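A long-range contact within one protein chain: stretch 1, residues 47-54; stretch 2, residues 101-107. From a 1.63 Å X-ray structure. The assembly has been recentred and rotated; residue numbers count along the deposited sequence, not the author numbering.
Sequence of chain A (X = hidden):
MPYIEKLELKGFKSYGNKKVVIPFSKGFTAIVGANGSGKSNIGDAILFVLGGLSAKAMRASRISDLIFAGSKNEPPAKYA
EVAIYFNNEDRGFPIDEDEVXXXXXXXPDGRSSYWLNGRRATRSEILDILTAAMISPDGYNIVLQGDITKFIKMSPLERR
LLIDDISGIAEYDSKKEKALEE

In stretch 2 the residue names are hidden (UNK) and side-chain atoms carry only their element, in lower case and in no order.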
# COMPACT_ATOMS: atom_id res chain seq x y z
N LEU A 47 -1.01 -7.24 -6.20
CA LEU A 47 -2.15 -6.83 -7.03
C LEU A 47 -2.67 -8.01 -7.86
O LEU A 47 -3.89 -8.23 -7.99
CB LEU A 47 -1.73 -5.71 -7.98
CG LEU A 47 -1.40 -4.37 -7.33
CD1 LEU A 47 -1.01 -3.35 -8.40
CD2 LEU A 47 -2.57 -3.88 -6.53
N PHE A 48 -1.73 -8.76 -8.43
CA PHE A 48 -2.05 -9.86 -9.33
C PHE A 48 -2.79 -10.98 -8.62
O PHE A 48 -3.87 -11.42 -9.06
CB PHE A 48 -0.76 -10.40 -9.94
CG PHE A 48 -0.93 -11.62 -10.80
CD1 PHE A 48 -1.46 -11.51 -12.07
CD2 PHE A 48 -0.52 -12.86 -10.33
CE1 PHE A 48 -1.59 -12.65 -12.87
CE2 PHE A 48 -0.65 -13.99 -11.13
CZ PHE A 48 -1.18 -13.87 -12.40
N VAL A 49 -2.23 -11.45 -7.51
CA VAL A 49 -2.80 -12.60 -6.82
C VAL A 49 -4.15 -12.27 -6.17
O VAL A 49 -4.98 -13.17 -5.97
CB VAL A 49 -1.81 -13.20 -5.80
CG1 VAL A 49 -1.63 -12.27 -4.60
CG2 VAL A 49 -2.27 -14.60 -5.37
N LEU A 50 -4.39 -11.00 -5.88
CA LEU A 50 -5.65 -10.56 -5.28
C LEU A 50 -6.70 -10.24 -6.34
O LEU A 50 -7.76 -9.68 -6.05
CB LEU A 50 -5.44 -9.36 -4.35
CG LEU A 50 -4.50 -9.62 -3.17
CD1 LEU A 50 -4.39 -8.37 -2.29
CD2 LEU A 50 -4.94 -10.83 -2.36
N GLY A 51 -6.39 -10.57 -7.59
CA GLY A 51 -7.40 -10.58 -8.63
C GLY A 51 -7.36 -9.42 -9.61
O GLY A 51 -8.31 -9.22 -10.37
N GLY A 52 -6.28 -8.66 -9.59
CA GLY A 52 -6.15 -7.51 -10.47
C GLY A 52 -6.47 -7.84 -11.92
O GLY A 52 -5.89 -8.76 -12.51
N LEU A 53 -7.38 -7.07 -12.51
CA LEU A 53 -7.77 -7.29 -13.90
C LEU A 53 -7.16 -6.24 -14.83
O LEU A 53 -7.29 -6.35 -16.05
CB LEU A 53 -9.29 -7.27 -14.05
CG LEU A 53 -10.08 -8.49 -13.56
CD1 LEU A 53 -11.54 -8.34 -13.96
CD2 LEU A 53 -9.50 -9.78 -14.13
N SER A 54 -6.52 -5.23 -14.25
CA SER A 54 -5.91 -4.16 -15.05
C SER A 54 -4.42 -4.38 -15.28
O SER A 54 -3.61 -4.10 -14.39
CB SER A 54 -6.14 -2.81 -14.40
OG SER A 54 -5.45 -1.78 -15.10
N UNK A 101 -4.69 -19.60 1.75
CA UNK A 101 -3.71 -19.52 0.66
C UNK A 101 -4.47 -19.27 -0.62
O UNK A 101 -5.38 -20.04 -0.98
c UNK A 101 -1.81 -20.71 -0.57
c UNK A 101 -2.89 -20.84 0.53
c UNK A 101 -2.24 -21.21 1.86
N UNK A 102 -4.10 -18.21 -1.33
CA UNK A 102 -4.68 -17.91 -2.62
C UNK A 102 -3.58 -17.97 -3.68
O UNK A 102 -2.48 -17.46 -3.46
c UNK A 102 -5.79 -16.16 -4.02
c UNK A 102 -6.54 -16.52 -1.66
c UNK A 102 -5.35 -16.53 -2.63
c UNK A 102 -7.10 -15.12 -1.41
N UNK A 103 -3.87 -18.62 -4.80
CA UNK A 103 -2.89 -18.74 -5.88
C UNK A 103 -3.54 -18.35 -7.18
O UNK A 103 -4.70 -18.68 -7.42
c UNK A 103 -0.41 -21.54 -6.83
n UNK A 103 -1.90 -24.89 -7.12
n UNK A 103 -0.77 -23.64 -8.69
c UNK A 103 -1.37 -20.39 -7.13
c UNK A 103 -2.35 -20.18 -5.98
n UNK A 103 -1.11 -22.80 -6.57
c UNK A 103 -1.26 -23.77 -7.46
N UNK A 104 -2.80 -17.62 -8.01
CA UNK A 104 -3.26 -17.26 -9.35
C UNK A 104 -2.16 -17.58 -10.34
O UNK A 104 -0.98 -17.28 -10.13
c UNK A 104 -5.17 -12.24 -12.56
n UNK A 104 -4.85 -13.49 -12.24
c UNK A 104 -3.60 -15.77 -9.45
n UNK A 104 -5.04 -11.27 -11.66
c UNK A 104 -4.35 -13.88 -10.92
c UNK A 104 -4.18 -15.39 -10.79
n UNK A 104 -5.62 -11.95 -13.79
N UNK A 105 -2.56 -18.20 -11.45
CA UNK A 105 -1.60 -18.51 -12.50
C UNK A 105 -2.15 -17.95 -13.81
O UNK A 105 -3.32 -18.15 -14.13
n UNK A 105 0.97 -24.47 -11.50
c UNK A 105 -0.46 -22.01 -13.81
c UNK A 105 -0.50 -20.49 -13.71
n UNK A 105 0.17 -22.64 -12.66
c UNK A 105 -1.42 -20.03 -12.60
c UNK A 105 0.39 -23.95 -12.57
n UNK A 105 -0.00 -24.75 -13.55
N UNK A 106 -1.32 -17.21 -14.55
CA UNK A 106 -1.74 -16.72 -15.86
C UNK A 106 -0.90 -17.36 -16.95
O UNK A 106 0.31 -17.52 -16.81
c UNK A 106 -1.62 -15.18 -15.97
c UNK A 106 -0.17 -14.74 -15.84
c UNK A 106 -2.21 -14.70 -17.29
N UNK A 107 -1.55 -17.73 -18.05
CA UNK A 107 -0.89 -18.39 -19.17
C UNK A 107 -0.62 -17.43 -20.32
O UNK A 107 -1.20 -16.35 -20.39
c UNK A 107 -2.68 -21.86 -16.78
c UNK A 107 -1.74 -19.56 -19.65
c UNK A 107 -1.73 -22.84 -16.89
o UNK A 107 -1.71 -23.90 -16.02
c UNK A 107 -2.69 -20.80 -17.67
c UNK A 107 -0.79 -21.71 -18.77
c UNK A 107 -0.77 -22.77 -17.89
c UNK A 107 -1.75 -20.72 -18.69

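Position 101 carries three side-chain carbons, one bonded to CA and bearing the other two, and none comes within reach of stretch 1. A fork at CB with two one-carbon arms and no heteroatom is Val101.

Position 102 has four carbons, forked at the first, with one arm two carbons long. Its CA-to-CB bond points toward stretch 1, and its one-carbon arm lies against the Val49 side chain. That pattern is isoleucine, Ile102. Its CG2 lies 4.1 Å from Val49 CG2, an apolar contact. The same Val49 methyl, CG2, also sits 3.4 Å from the backbone O of Ile102.

Position 103 shows three carbons, a nitrogen, then a carbon carrying two more nitrogens, a guanidinium. CA to CB points away, and only the backbone is touched, with Val49 CG2 4.2 Å from CA of position 103. The residue is Arg103; its nearest side-chain approach is Arg103 CB to Val49 CG2, 5.6 Å.

Position 104 repeats the same atom set, but here CA to CB points toward stretch 1, and one terminal nitrogen reaches two of its carbonyl oxygens. The residue is Arg104. All four chi angles lie within 7° of 180°, so the chain is fully extended. Arg104 NH1 donates to Phe48 O (2.9 Å, 165° at the hydrogen) and to Gly52 O (2.8 Å, 171°). The guanidinium also lies flat on the Phe48 ring, with planes at 4° and centres 4.3 Å apart, while Arg104 CD sits 3.5 Å from the centroid of the Phe48 ring, over its face.

Position 105 has that atom set again, and its CA to CB points away. Its backbone C lies 4.4 Å from Phe48 CZ, at the edge of the ring. This is Arg105.

Position 106 has one carbon carrying two others; its CA to CB points toward stretch 1, and a carbon of the fork meets the Phe48 ring. It is Val106, with CG1 3.7 Å from Phe48 CZ.

Position 107 has one carbon leading to a six-carbon ring bearing an oxygen, out of reach of stretch 1: Tyr107. Its OH accepts a hydrogen bond from Arg105 NH1 at 3.1 Å.

The contact follows strand alternation: Ile102, Arg104 and Val106 point toward stretch 1, whereas Arg103 and Arg105 point away. Past the helix end, Gly51 N bonds to Phe48 O (3.0 Å) and Gly52 N to Leu47 O (2.9 Å). This turn presents Phe48 O and Gly52 O to a single nitrogen, Arg104 NH1. Polar bonding and stacking thus converge on one arginine, flanked along the strand by the apolar contacts of Ile102 and Val106.

Stretch 2, residues 101-107: VIRRRVY
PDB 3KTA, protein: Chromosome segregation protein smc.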